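Long-range contacts in putative HMP/thiamine permease protein YkoE (Bacillus subtilis, PDB 5EDL), which binds thiamine within the membrane as the S component of an energy-coupling factor transporter and probably carries thiamine or related hydroxymethylpyrimidine compounds across: residues G62-S67 with G96-F101; V113-G118 with S153-A158. One frame throughout, in Å; residues are numbered along the deposited sequence.

Contact 1. Residues G62-S67 with G96-F101. With MPG ([(Z)-octadec-9-enyl] (2R)-2,3-bis(oxidanyl)propanoate), chain C.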
loop_
_atom_site.group_PDB
_atom_site.type_symbol
_atom_site.label_atom_id
_atom_site.label_comp_id
_atom_site.label_asym_id
_atom_site.label_seq_id
_atom_site.Cartn_x
_atom_site.Cartn_y
_atom_site.Cartn_z
ATOM N N GLY A 62 -0.354 -12.951 -3.176
ATOM C CA GLY A 62 -1.063 -12.186 -4.182
ATOM C C GLY A 62 -1.889 -11.036 -3.644
ATOM O O GLY A 62 -2.390 -10.229 -4.423
ATOM N N ALA A 63 -2.039 -10.944 -2.323
ATOM C CA ALA A 63 -2.871 -9.883 -1.741
ATOM C C ALA A 63 -2.362 -8.488 -2.092
ATOM O O ALA A 63 -3.140 -7.618 -2.483
ATOM C CB ALA A 63 -2.954 -10.029 -0.214
ATOM N N ALA A 64 -1.060 -8.285 -1.938
ATOM C CA ALA A 64 -0.463 -6.972 -2.133
ATOM C C ALA A 64 -0.587 -6.573 -3.596
ATOM O O ALA A 64 -0.854 -5.429 -3.901
ATOM C CB ALA A 64 0.999 -6.962 -1.706
ATOM N N LEU A 65 -0.397 -7.543 -4.482
ATOM C CA LEU A 65 -0.382 -7.274 -5.914
ATOM C C LEU A 65 -1.788 -6.988 -6.430
ATOM O O LEU A 65 -2.019 -5.971 -7.081
ATOM C CB LEU A 65 0.225 -8.452 -6.685
ATOM C CG LEU A 65 0.077 -8.396 -8.209
ATOM C CD1 LEU A 65 0.721 -7.108 -8.742
ATOM C CD2 LEU A 65 0.718 -9.630 -8.849
ATOM N N VAL A 66 -2.719 -7.889 -6.134
ATOM C CA VAL A 66 -4.059 -7.790 -6.690
ATOM C C VAL A 66 -4.851 -6.628 -6.109
ATOM O O VAL A 66 -5.527 -5.917 -6.839
ATOM C CB VAL A 66 -4.863 -9.088 -6.489
ATOM C CG1 VAL A 66 -6.263 -8.920 -7.076
ATOM C CG2 VAL A 66 -4.151 -10.258 -7.161
ATOM N N SER A 67 -4.760 -6.416 -4.806
ATOM C CA SER A 67 -5.465 -5.293 -4.196
ATOM C C SER A 67 -5.061 -3.947 -4.843
ATOM O O SER A 67 -5.911 -3.106 -5.096
ATOM C CB SER A 67 -5.205 -5.261 -2.692
ATOM O OG SER A 67 -3.836 -5.016 -2.420
ATOM N N GLY A 96 6.159 -4.594 -6.634
ATOM C CA GLY A 96 7.180 -4.159 -5.690
ATOM C C GLY A 96 6.874 -4.541 -4.245
ATOM O O GLY A 96 7.761 -4.999 -3.506
ATOM N N ALA A 97 5.625 -4.345 -3.832
ATOM C CA ALA A 97 5.187 -4.759 -2.487
ATOM C C ALA A 97 5.121 -6.287 -2.361
ATOM O O ALA A 97 5.600 -6.861 -1.388
ATOM C CB ALA A 97 3.846 -4.145 -2.165
ATOM N N GLU A 98 4.531 -6.933 -3.356
ATOM C CA GLU A 98 4.384 -8.380 -3.354
ATOM C C GLU A 98 5.744 -9.078 -3.267
ATOM O O GLU A 98 5.856 -10.122 -2.642
ATOM C CB GLU A 98 3.638 -8.842 -4.606
ATOM C CG GLU A 98 3.207 -10.310 -4.573
ATOM C CD GLU A 98 2.037 -10.559 -3.627
ATOM O OE1 GLU A 98 1.032 -9.821 -3.692
ATOM O OE2 GLU A 98 2.131 -11.496 -2.814
ATOM N N ALA A 99 6.767 -8.507 -3.904
ATOM C CA ALA A 99 8.095 -9.119 -3.901
ATOM C C ALA A 99 8.640 -9.292 -2.469
ATOM O O ALA A 99 9.341 -10.252 -2.175
ATOM C CB ALA A 99 9.064 -8.287 -4.747
ATOM N N VAL A 100 8.318 -8.352 -1.593
ATOM C CA VAL A 100 8.778 -8.416 -0.203
ATOM C C VAL A 100 8.024 -9.520 0.566
ATOM O O VAL A 100 8.603 -10.212 1.411
ATOM C CB VAL A 100 8.611 -7.043 0.492
ATOM C CG1 VAL A 100 8.677 -7.171 2.017
ATOM C CG2 VAL A 100 9.658 -6.058 -0.025
ATOM N N PHE A 101 6.736 -9.697 0.268
ATOM C CA PHE A 101 5.979 -10.768 0.931
ATOM C C PHE A 101 6.382 -12.105 0.342
ATOM O O PHE A 101 6.476 -13.089 1.063
ATOM C CB PHE A 101 4.466 -10.526 0.828
ATOM C CG PHE A 101 4.016 -9.311 1.589
ATOM C CD1 PHE A 101 4.032 -9.310 2.979
ATOM C CD2 PHE A 101 3.622 -8.158 0.929
ATOM C CE1 PHE A 101 3.645 -8.194 3.692
ATOM C CE2 PHE A 101 3.224 -7.035 1.639
ATOM C CZ PHE A 101 3.244 -7.047 3.019
HETATM C C2 MPG C . 9.621 -8.998 -8.468
HETATM C C3 MPG C . 9.239 -10.196 -7.628
HETATM C C4 MPG C . 7.752 -10.163 -7.346
HETATM C C5 MPG C . 7.002 -10.568 -8.593
HETATM C C6 MPG C . 6.048 -11.692 -8.270
HETATM C C7 MPG C . 4.888 -11.137 -7.481
HETATM C C8 MPG C . 3.720 -12.095 -7.554
HETATM C C9 MPG C . 3.895 -13.162 -6.498
HETATM C C10 MPG C . 2.919 -14.050 -6.202
HETATM C C11 MPG C . 1.579 -14.048 -6.903
HETATM C C12 MPG C . 1.313 -15.447 -7.415
HETATM C C13 MPG C . 1.119 -16.406 -6.255
HETATM C C14 MPG C . 2.309 -17.330 -6.089
HETATM C C15 MPG C . 1.847 -18.688 -5.605
HETATM C C16 MPG C . 2.716 -19.142 -4.454
HETATM C C17 MPG C . 2.151 -20.407 -3.852
HETATM C C18 MPG C . 2.577 -20.488 -2.403
HETATM O O1 MPG C . 11.760 -8.020 -8.094
HETATM C C1 MPG C . 11.099 -9.055 -8.784
HETATM O O HOH W 1 0.770 -10.287 -0.611
#

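Contact 2. Residues V113-G118 with S153-A158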
loop_
_atom_site.group_PDB
_atom_site.type_symbol
_atom_site.label_atom_id
_atom_site.label_comp_id
_atom_site.label_asym_id
_atom_site.label_seq_id
_atom_site.Cartn_x
_atom_site.Cartn_y
_atom_site.Cartn_z
ATOM N N VAL A 113 8.709 -5.596 8.124
ATOM C CA VAL A 113 8.386 -6.209 6.845
ATOM C C VAL A 113 7.334 -5.380 6.085
ATOM O O VAL A 113 7.443 -5.216 4.876
ATOM C CB VAL A 113 7.899 -7.659 7.006
ATOM C CG1 VAL A 113 7.444 -8.211 5.647
ATOM C CG2 VAL A 113 9.023 -8.537 7.613
ATOM N N LEU A 114 6.340 -4.849 6.797
ATOM C CA LEU A 114 5.349 -3.973 6.172
ATOM C C LEU A 114 6.031 -2.724 5.594
ATOM O O LEU A 114 5.715 -2.281 4.485
ATOM C CB LEU A 114 4.265 -3.569 7.179
ATOM C CG LEU A 114 3.495 -4.717 7.854
ATOM C CD1 LEU A 114 2.362 -4.159 8.708
ATOM C CD2 LEU A 114 2.957 -5.703 6.825
ATOM N N MET A 115 6.976 -2.171 6.347
ATOM C CA MET A 115 7.689 -0.979 5.898
ATOM C C MET A 115 8.548 -1.276 4.669
ATOM O O MET A 115 8.536 -0.501 3.710
ATOM C CB MET A 115 8.537 -0.397 7.026
ATOM C CG MET A 115 7.714 0.291 8.117
ATOM S SD MET A 115 8.790 1.058 9.346
ATOM C CE MET A 115 7.607 2.008 10.291
ATOM N N LEU A 116 9.257 -2.407 4.689
ATOM C CA LEU A 116 9.991 -2.881 3.520
ATOM C C LEU A 116 9.093 -3.045 2.294
ATOM O O LEU A 116 9.499 -2.767 1.181
ATOM C CB LEU A 116 10.658 -4.220 3.817
ATOM C CG LEU A 116 12.148 -4.404 3.582
ATOM C CD1 LEU A 116 12.941 -3.128 3.834
ATOM C CD2 LEU A 116 12.645 -5.544 4.474
ATOM N N ALA A 117 7.895 -3.559 2.513
ATOM C CA ALA A 117 6.944 -3.757 1.432
ATOM C C ALA A 117 6.580 -2.400 0.805
ATOM O O ALA A 117 6.584 -2.255 -0.419
ATOM C CB ALA A 117 5.698 -4.481 1.954
ATOM N N GLY A 118 6.275 -1.421 1.659
ATOM C CA GLY A 118 6.086 -0.044 1.232
ATOM C C GLY A 118 7.262 0.456 0.403
ATOM O O GLY A 118 7.071 1.025 -0.678
ATOM N N SER A 153 8.493 7.754 2.822
ATOM C CA SER A 153 7.047 7.886 2.702
ATOM C C SER A 153 6.387 6.514 2.515
ATOM O O SER A 153 5.322 6.252 3.068
ATOM C CB SER A 153 6.678 8.822 1.531
ATOM O OG SER A 153 5.268 8.917 1.370
ATOM N N GLY A 154 7.023 5.649 1.727
ATOM C CA GLY A 154 6.564 4.280 1.579
ATOM C C GLY A 154 6.605 3.538 2.917
ATOM O O GLY A 154 5.672 2.827 3.272
ATOM N N ALA A 155 7.687 3.710 3.667
ATOM C CA ALA A 155 7.815 3.041 4.965
ATOM C C ALA A 155 6.722 3.539 5.927
ATOM O O ALA A 155 6.095 2.739 6.627
ATOM C CB ALA A 155 9.204 3.273 5.555
ATOM N N LEU A 156 6.467 4.849 5.915
ATOM C CA LEU A 156 5.585 5.457 6.907
ATOM C C LEU A 156 4.100 5.515 6.509
ATOM O O LEU A 156 3.240 5.156 7.309
ATOM C CB LEU A 156 6.072 6.864 7.248
ATOM C CG LEU A 156 7.455 6.935 7.896
ATOM C CD1 LEU A 156 7.852 8.385 8.186
ATOM C CD2 LEU A 156 7.531 6.088 9.149
ATOM N N LEU A 157 3.803 5.974 5.293
ATOM C CA LEU A 157 2.417 6.169 4.863
ATOM C C LEU A 157 1.782 4.910 4.291
ATOM O O LEU A 157 0.567 4.829 4.185
ATOM C CB LEU A 157 2.323 7.291 3.822
ATOM C CG LEU A 157 2.730 8.684 4.311
ATOM C CD1 LEU A 157 2.409 9.738 3.244
ATOM C CD2 LEU A 157 2.057 9.001 5.638
ATOM N N ALA A 158 2.598 3.940 3.903
ATOM C CA ALA A 158 2.059 2.654 3.489
ATOM C C ALA A 158 2.253 1.620 4.599
ATOM O O ALA A 158 1.275 1.070 5.107
ATOM C CB ALA A 158 2.692 2.186 2.197
#

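Contact 1. Residues G62-S67 with G96-F101
The carboxylate of Glu98 closes the amino end of helix 63-77, where Gly62 is the N-cap residue, and the same side chain lines the pocket of a bound octadecenyl lipid. Its two oxygens divide the work. Glu98 OE2 accepts from the amide N of Gly62 at 2.9 Å, the donor standing above the carboxylate plane by 48°. Glu98 OE1 lies deeper in the first turn and takes Leu65 N at 2.8 Å, met nearly along its own C-O axis. A water joins the two segments beside these bonds: it accepts from Ala64 N at 3.0 Å. It also donates to Glu98 OE2 at 2.9 Å, and that oxygen receives a further hydrogen bond from the indole NE1 of Trp106. The bend in the Glu98 chain (chi2 73°) swings CD out of line with the stem, and the carboxylate meets the amides of the opening turn. A negative group here would be favoured by the helix dipole, which probably lowers its proton affinity. The backbone of Gly62 takes a conformation that itself calls for glycine.

The stem of Glu98 has a different partner, with CG 3.5 Å from C7 of the lipid. Beside the polar grip is an apolar patch in which Ala64 CB meets Ala97 CB at 4.0 Å. Ala64 CB also approaches Phe101 CD2, obliquely, at 3.9 Å. With two alanines facing each other, the axes of segments 63-67 and 96-101 approach to 7.8 Å and run nearly antiparallel, at 164°.

Helix 49-58 adjoins both partners: Ser51 OG bonds to Ala64 O, and the Ser51 side chain touches Ala97, while Ala55 packs on Phe101. Helix 111-132 lies against helix 85-103 through Ser121, which meets Ala97.

Contact 2. Residues V113-G118 with S153-A158
The flat groups at this crossing are backbone peptides of helix 140-170, with the carbonyls of Gly154 and Ala155 meeting Gly118 and Met115; no aromatic ring takes part. Gly154 O receives a CA-H...O contact from Gly118 CA at 3.5 Å, with 155° at the hydrogen. Next to it, Met115 CG comes within 3.3 Å of Ala155 O. The first torsion of Met115 (chi1 -73°) puts this CG beside the backbone N. Beyond CG the chain is extended, and Met115 CE ends 4.2 Å from Leu156 CD2, while nearer the backbone Met115 CB and Ala155 CB pack at 4.0 Å.

Two glycines make the close approach possible. A CB on either Gly118 or Gly154 would run into a carbonyl oxygen of the other, and the axes of segments 113-118 and 153-158 come to 7.2 Å, at a crossing angle of 121°. Gly154 and Ala158 form a small-xxx-small pair, the methyl CB of Ala158 lying 4.2 Å from Gly118 CA, on a segment that widens into a pi-type turn.

Farther along helix 140-170, Leu160 touches Met115 and Lys163 touches Leu114. Helix 85-103 packs on helix 111-132 through Phe101 against Leu114, and Phe48 in a loop touches Ala158.

How the contacts relate
Contacts 1 and 2 follow one another along the chain, their centres 12 Å apart, and are joined by the successive helices 85-103 and 111-132. Val100 CG2 reaches Leu116 O at 3.5 Å, and Phe101 CE2 meets Ala117 CB at 3.6 Å, so that the two contacts pack against each other directly. They differ in kind: contact 1 is gripped by a buried carboxylate, whereas contact 2 rests on glycine-to-carbonyl packing and the Met115-Ala155 apolar contact, with no hydrogen bond across it. Neither contributes a residue to the thiamine pocket. The side chain of Leu65 and the residue Gly154 each lie about 11 Å from the bound vitamin, whereas contact 1 touches a lipid directly.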